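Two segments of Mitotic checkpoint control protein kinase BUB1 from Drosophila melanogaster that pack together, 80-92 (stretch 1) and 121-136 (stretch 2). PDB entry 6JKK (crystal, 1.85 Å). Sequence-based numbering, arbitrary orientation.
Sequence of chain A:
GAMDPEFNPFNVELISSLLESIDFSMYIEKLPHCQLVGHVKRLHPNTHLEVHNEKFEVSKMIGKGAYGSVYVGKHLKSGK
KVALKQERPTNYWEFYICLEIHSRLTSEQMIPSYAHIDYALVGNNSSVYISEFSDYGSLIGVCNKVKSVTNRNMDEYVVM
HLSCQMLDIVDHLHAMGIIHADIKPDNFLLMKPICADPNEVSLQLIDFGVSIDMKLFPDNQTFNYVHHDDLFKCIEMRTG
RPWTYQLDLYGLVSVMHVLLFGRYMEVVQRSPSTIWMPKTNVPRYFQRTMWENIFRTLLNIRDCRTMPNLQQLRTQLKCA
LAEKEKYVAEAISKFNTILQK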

# COMPACT_ATOMS: atom_id res chain seq x y z
N LYS A 80 -2.90 21.20 8.63
CA LYS A 80 -2.84 19.82 8.18
C LYS A 80 -1.43 19.24 8.34
O LYS A 80 -0.47 19.77 7.78
CB LYS A 80 -3.25 19.73 6.71
CG LYS A 80 -4.56 19.01 6.47
CD LYS A 80 -5.75 19.96 6.49
CE LYS A 80 -7.05 19.24 6.17
NZ LYS A 80 -7.88 20.02 5.21
N LYS A 81 -1.33 18.16 9.10
CA LYS A 81 -0.06 17.45 9.27
C LYS A 81 0.28 16.71 8.00
O LYS A 81 -0.54 15.94 7.48
CB LYS A 81 -0.15 16.46 10.42
CG LYS A 81 0.23 17.01 11.78
CD LYS A 81 0.61 15.87 12.71
CE LYS A 81 0.53 16.28 14.16
NZ LYS A 81 0.89 15.15 15.07
N VAL A 82 1.49 16.91 7.49
CA VAL A 82 1.88 16.33 6.22
C VAL A 82 3.13 15.45 6.34
O VAL A 82 3.93 15.60 7.27
CB VAL A 82 2.09 17.43 5.14
CG1 VAL A 82 0.80 18.20 4.90
CG2 VAL A 82 3.20 18.39 5.56
N ALA A 83 3.28 14.52 5.40
CA ALA A 83 4.53 13.80 5.24
C ALA A 83 5.25 14.42 4.06
O ALA A 83 4.63 14.67 3.02
CB ALA A 83 4.28 12.33 4.97
N LEU A 84 6.54 14.66 4.21
CA LEU A 84 7.35 15.16 3.10
C LEU A 84 8.31 14.06 2.67
O LEU A 84 9.16 13.63 3.46
CB LEU A 84 8.10 16.43 3.50
CG LEU A 84 7.21 17.55 4.06
CD1 LEU A 84 7.35 17.63 5.56
CD2 LEU A 84 7.50 18.90 3.43
N LYS A 85 8.17 13.61 1.43
CA LYS A 85 9.01 12.53 0.93
C LYS A 85 9.96 13.06 -0.13
O LYS A 85 9.54 13.55 -1.18
CB LYS A 85 8.15 11.41 0.33
CG LYS A 85 8.97 10.26 -0.24
CD LYS A 85 8.05 9.21 -0.86
CE LYS A 85 8.83 8.05 -1.44
NZ LYS A 85 7.90 6.96 -1.86
N GLN A 86 11.25 12.94 0.17
CA GLN A 86 12.29 13.40 -0.74
C GLN A 86 12.98 12.22 -1.39
O GLN A 86 13.28 11.22 -0.72
CB GLN A 86 13.32 14.23 0.03
CG GLN A 86 14.43 14.79 -0.86
CD GLN A 86 15.14 15.97 -0.22
OE1 GLN A 86 15.70 15.86 0.87
NE2 GLN A 86 15.10 17.11 -0.90
N GLU A 87 13.22 12.30 -2.69
CA GLU A 87 13.94 11.22 -3.36
C GLU A 87 14.90 11.72 -4.43
O GLU A 87 14.60 12.67 -5.15
CB GLU A 87 12.96 10.20 -3.96
CG GLU A 87 13.64 9.01 -4.62
CD GLU A 87 12.67 7.94 -5.07
OE1 GLU A 87 11.49 7.97 -4.65
OE2 GLU A 87 13.08 7.06 -5.86
N ARG A 88 16.06 11.07 -4.50
CA ARG A 88 17.05 11.30 -5.55
C ARG A 88 17.33 9.97 -6.26
O ARG A 88 17.50 8.94 -5.60
CB ARG A 88 18.35 11.86 -4.96
CG ARG A 88 18.19 13.20 -4.24
CD ARG A 88 19.42 13.58 -3.44
NE ARG A 88 19.83 12.48 -2.58
CZ ARG A 88 19.37 12.27 -1.35
NH1 ARG A 88 18.48 13.10 -0.82
NH2 ARG A 88 19.79 11.23 -0.66
N PRO A 89 17.34 9.97 -7.60
CA PRO A 89 16.98 11.11 -8.46
C PRO A 89 15.48 11.36 -8.40
O PRO A 89 14.75 10.59 -7.78
CB PRO A 89 17.36 10.62 -9.86
CG PRO A 89 17.21 9.14 -9.78
CD PRO A 89 17.65 8.76 -8.39
N THR A 90 15.05 12.45 -9.01
CA THR A 90 13.64 12.83 -9.04
C THR A 90 12.77 11.65 -9.49
O THR A 90 13.03 11.05 -10.54
CB THR A 90 13.45 14.02 -9.99
OG1 THR A 90 14.40 15.04 -9.67
CG2 THR A 90 12.04 14.58 -9.89
N ASN A 91 11.78 11.30 -8.68
CA ASN A 91 10.86 10.23 -9.04
C ASN A 91 9.62 10.81 -9.71
O ASN A 91 8.60 11.07 -9.05
CB ASN A 91 10.50 9.39 -7.81
CG ASN A 91 9.87 8.06 -8.17
OD1 ASN A 91 9.28 7.91 -9.25
ND2 ASN A 91 9.99 7.08 -7.28
N TYR A 92 9.71 11.05 -11.01
CA TYR A 92 8.57 11.57 -11.76
C TYR A 92 7.48 10.51 -11.80
O TYR A 92 6.29 10.83 -11.74
CB TYR A 92 8.99 11.92 -13.19
CG TYR A 92 10.00 13.03 -13.27
CD1 TYR A 92 9.61 14.37 -13.22
CD2 TYR A 92 11.36 12.76 -13.40
CE1 TYR A 92 10.53 15.38 -13.30
CE2 TYR A 92 12.29 13.77 -13.48
CZ TYR A 92 11.87 15.08 -13.43
OH TYR A 92 12.78 16.11 -13.50
N LEU A 121 7.35 19.46 -5.26
CA LEU A 121 8.48 20.32 -5.57
C LEU A 121 9.44 19.46 -6.38
O LEU A 121 9.96 18.46 -5.88
CB LEU A 121 9.13 20.82 -4.29
CG LEU A 121 10.21 21.90 -4.40
CD1 LEU A 121 9.61 23.18 -4.97
CD2 LEU A 121 10.84 22.15 -3.03
N VAL A 122 9.66 19.84 -7.63
CA VAL A 122 10.41 19.01 -8.57
C VAL A 122 11.64 19.72 -9.12
O VAL A 122 11.53 20.63 -9.95
CB VAL A 122 9.50 18.55 -9.73
CG1 VAL A 122 10.26 17.68 -10.69
CG2 VAL A 122 8.29 17.79 -9.18
N GLY A 123 12.82 19.32 -8.65
CA GLY A 123 14.06 19.93 -9.09
C GLY A 123 14.81 19.07 -10.08
O GLY A 123 14.39 17.95 -10.39
N ASN A 124 15.94 19.58 -10.57
CA ASN A 124 16.79 18.83 -11.48
C ASN A 124 17.31 17.57 -10.77
O ASN A 124 17.48 16.52 -11.39
CB ASN A 124 17.98 19.67 -11.92
CG ASN A 124 17.58 21.01 -12.54
OD1 ASN A 124 16.52 21.16 -13.14
ND2 ASN A 124 18.46 22.00 -12.39
N ASN A 125 17.53 17.70 -9.46
CA ASN A 125 18.25 16.71 -8.66
C ASN A 125 17.36 15.77 -7.86
O ASN A 125 17.72 14.61 -7.63
CB ASN A 125 19.15 17.46 -7.68
CG ASN A 125 18.36 18.37 -6.74
OD1 ASN A 125 17.49 19.14 -7.18
ND2 ASN A 125 18.65 18.28 -5.45
N SER A 126 16.22 16.28 -7.40
CA SER A 126 15.38 15.53 -6.49
C SER A 126 13.97 16.08 -6.49
O SER A 126 13.72 17.20 -6.96
CB SER A 126 15.93 15.58 -5.07
OG SER A 126 16.11 16.92 -4.64
N SER A 127 13.05 15.28 -5.98
CA SER A 127 11.66 15.67 -5.83
C SER A 127 11.32 15.67 -4.35
O SER A 127 11.96 14.96 -3.55
CB SER A 127 10.74 14.68 -6.56
OG SER A 127 11.05 13.33 -6.21
N VAL A 128 10.34 16.48 -3.97
CA VAL A 128 9.72 16.37 -2.65
C VAL A 128 8.22 16.31 -2.87
O VAL A 128 7.65 17.23 -3.46
CB VAL A 128 10.06 17.57 -1.73
CG1 VAL A 128 9.21 17.51 -0.48
CG2 VAL A 128 11.55 17.56 -1.36
N TYR A 129 7.61 15.22 -2.43
CA TYR A 129 6.16 15.05 -2.52
C TYR A 129 5.53 15.17 -1.14
O TYR A 129 5.97 14.53 -0.17
CB TYR A 129 5.81 13.70 -3.17
CG TYR A 129 6.29 13.61 -4.61
CD1 TYR A 129 6.04 14.63 -5.51
CD2 TYR A 129 7.02 12.51 -5.05
CE1 TYR A 129 6.48 14.56 -6.82
CE2 TYR A 129 7.47 12.43 -6.35
CZ TYR A 129 7.20 13.45 -7.23
OH TYR A 129 7.65 13.37 -8.53
N ILE A 130 4.49 15.99 -1.05
CA ILE A 130 3.81 16.25 0.21
C ILE A 130 2.44 15.58 0.22
O ILE A 130 1.60 15.86 -0.65
CB ILE A 130 3.66 17.77 0.42
CG1 ILE A 130 5.05 18.42 0.48
CG2 ILE A 130 2.88 18.05 1.70
CD1 ILE A 130 5.05 19.95 0.56
N SER A 131 2.21 14.70 1.19
CA SER A 131 0.94 13.98 1.32
C SER A 131 0.46 13.99 2.78
O SER A 131 1.17 14.46 3.66
CB SER A 131 1.07 12.55 0.81
OG SER A 131 2.10 11.85 1.50
N GLU A 132 -0.72 13.45 3.05
CA GLU A 132 -1.27 13.51 4.41
C GLU A 132 -0.51 12.61 5.40
O GLU A 132 -0.18 11.47 5.08
CB GLU A 132 -2.76 13.14 4.42
CG GLU A 132 -3.42 13.31 5.79
CD GLU A 132 -4.90 12.97 5.79
OE1 GLU A 132 -5.43 12.59 4.72
OE2 GLU A 132 -5.53 13.07 6.86
N PHE A 133 -0.27 13.14 6.60
CA PHE A 133 0.36 12.38 7.68
C PHE A 133 -0.71 11.75 8.55
O PHE A 133 -1.74 12.36 8.82
CB PHE A 133 1.22 13.33 8.52
CG PHE A 133 2.02 12.64 9.60
CD1 PHE A 133 1.59 12.66 10.92
CD2 PHE A 133 3.20 11.98 9.29
CE1 PHE A 133 2.32 12.03 11.91
CE2 PHE A 133 3.94 11.35 10.27
CZ PHE A 133 3.50 11.38 11.59
N SER A 134 -0.46 10.51 8.99
CA SER A 134 -1.39 9.84 9.89
C SER A 134 -0.88 9.83 11.33
O SER A 134 0.25 9.40 11.58
CB SER A 134 -1.62 8.40 9.45
OG SER A 134 -2.32 7.69 10.46
N ASP A 135 -1.70 10.29 12.27
CA ASP A 135 -1.34 10.25 13.69
C ASP A 135 -1.23 8.82 14.22
O ASP A 135 -0.59 8.58 15.25
CB ASP A 135 -2.35 11.03 14.55
CG ASP A 135 -2.16 12.53 14.46
OD1 ASP A 135 -1.13 13.04 14.96
OD2 ASP A 135 -3.04 13.21 13.90
N TYR A 136 -1.84 7.87 13.51
CA TYR A 136 -1.82 6.47 13.95
C TYR A 136 -0.69 5.65 13.32
O TYR A 136 -0.28 4.62 13.87
CB TYR A 136 -3.19 5.82 13.69
CG TYR A 136 -4.31 6.56 14.38
CD1 TYR A 136 -4.51 6.43 15.74
CD2 TYR A 136 -5.15 7.41 13.67
CE1 TYR A 136 -5.53 7.10 16.38
CE2 TYR A 136 -6.18 8.09 14.30
CZ TYR A 136 -6.36 7.93 15.65
OH TYR A 136 -7.38 8.60 16.28
O HOH W 1 10.16 12.49 -3.72
O HOH W 2 16.92 13.62 -10.91
O HOH W 3 15.69 15.60 -13.98

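The apolar centre of the contact lies on one face of an antiparallel sheet, where Leu-84 and Gln-86 of the strand that ends at Glu-87 lie beside Ile-130 and Val-128 of strand 127-132. Leu-84 CD2 packs 3.9 Å from Ile-130 CG1, and Leu-84 CB lies 4.3 Å from Val-128 CG1. Val-82 extends this buried cluster, its CB 3.6 Å from Ile-130 CG2; aliphatic side chains suit this buried position, having no polar groups to satisfy. Gln-86 is buried among them, but its amide is satisfied elsewhere in the structure.

The backbones join the strands through reciprocal pairs of hydrogen bonds. Ala-83 N donates to Ser-131 O (2.7 Å) and Ser-131 N to Ala-83 O (3.0 Å); Lys-85 pairs likewise with Tyr-129, and Glu-87 with Ser-127. Beyond the last strand residue, Phe-133 N reaches Lys-81 O (2.9 Å), and the Phe-133 ring turns its edge to the small Ala-83 side chain while Lys-81 CD lies 3.8 Å from Phe-133 CD1.

On the opposite face, Tyr-129 (chi1 m) extends its ring so that OH donates to Asn-91 O at 2.5 Å, tying the strand to the loop after Glu-87. Ser-127 OG, at chi1 p, accepts from Asn-91 N (3.3 Å) and also lies 2.8 Å from water 1, which also lies 2.8 Å from Lys-85 O.

Near the turn, Thr-90 serves both chemistries: OG1 donates to Gly-123 O (3.0 Å), while CG2 packs against Val-122 CG1 (3.7 Å), which Tyr-92 CE1 also approaches (3.5 Å). Water 2 links Thr-90 N (2.9 Å) to Asn-124 O (3.0 Å). Ser-126 OG, by contrast, is buried without a partner.

At the exposed far end, the extended Lys-81 side chain places NZ 2.9 Å from Asp-135 OD1, closing the contact with a salt bridge. In all, 1104 Å² is buried, both stretches summed.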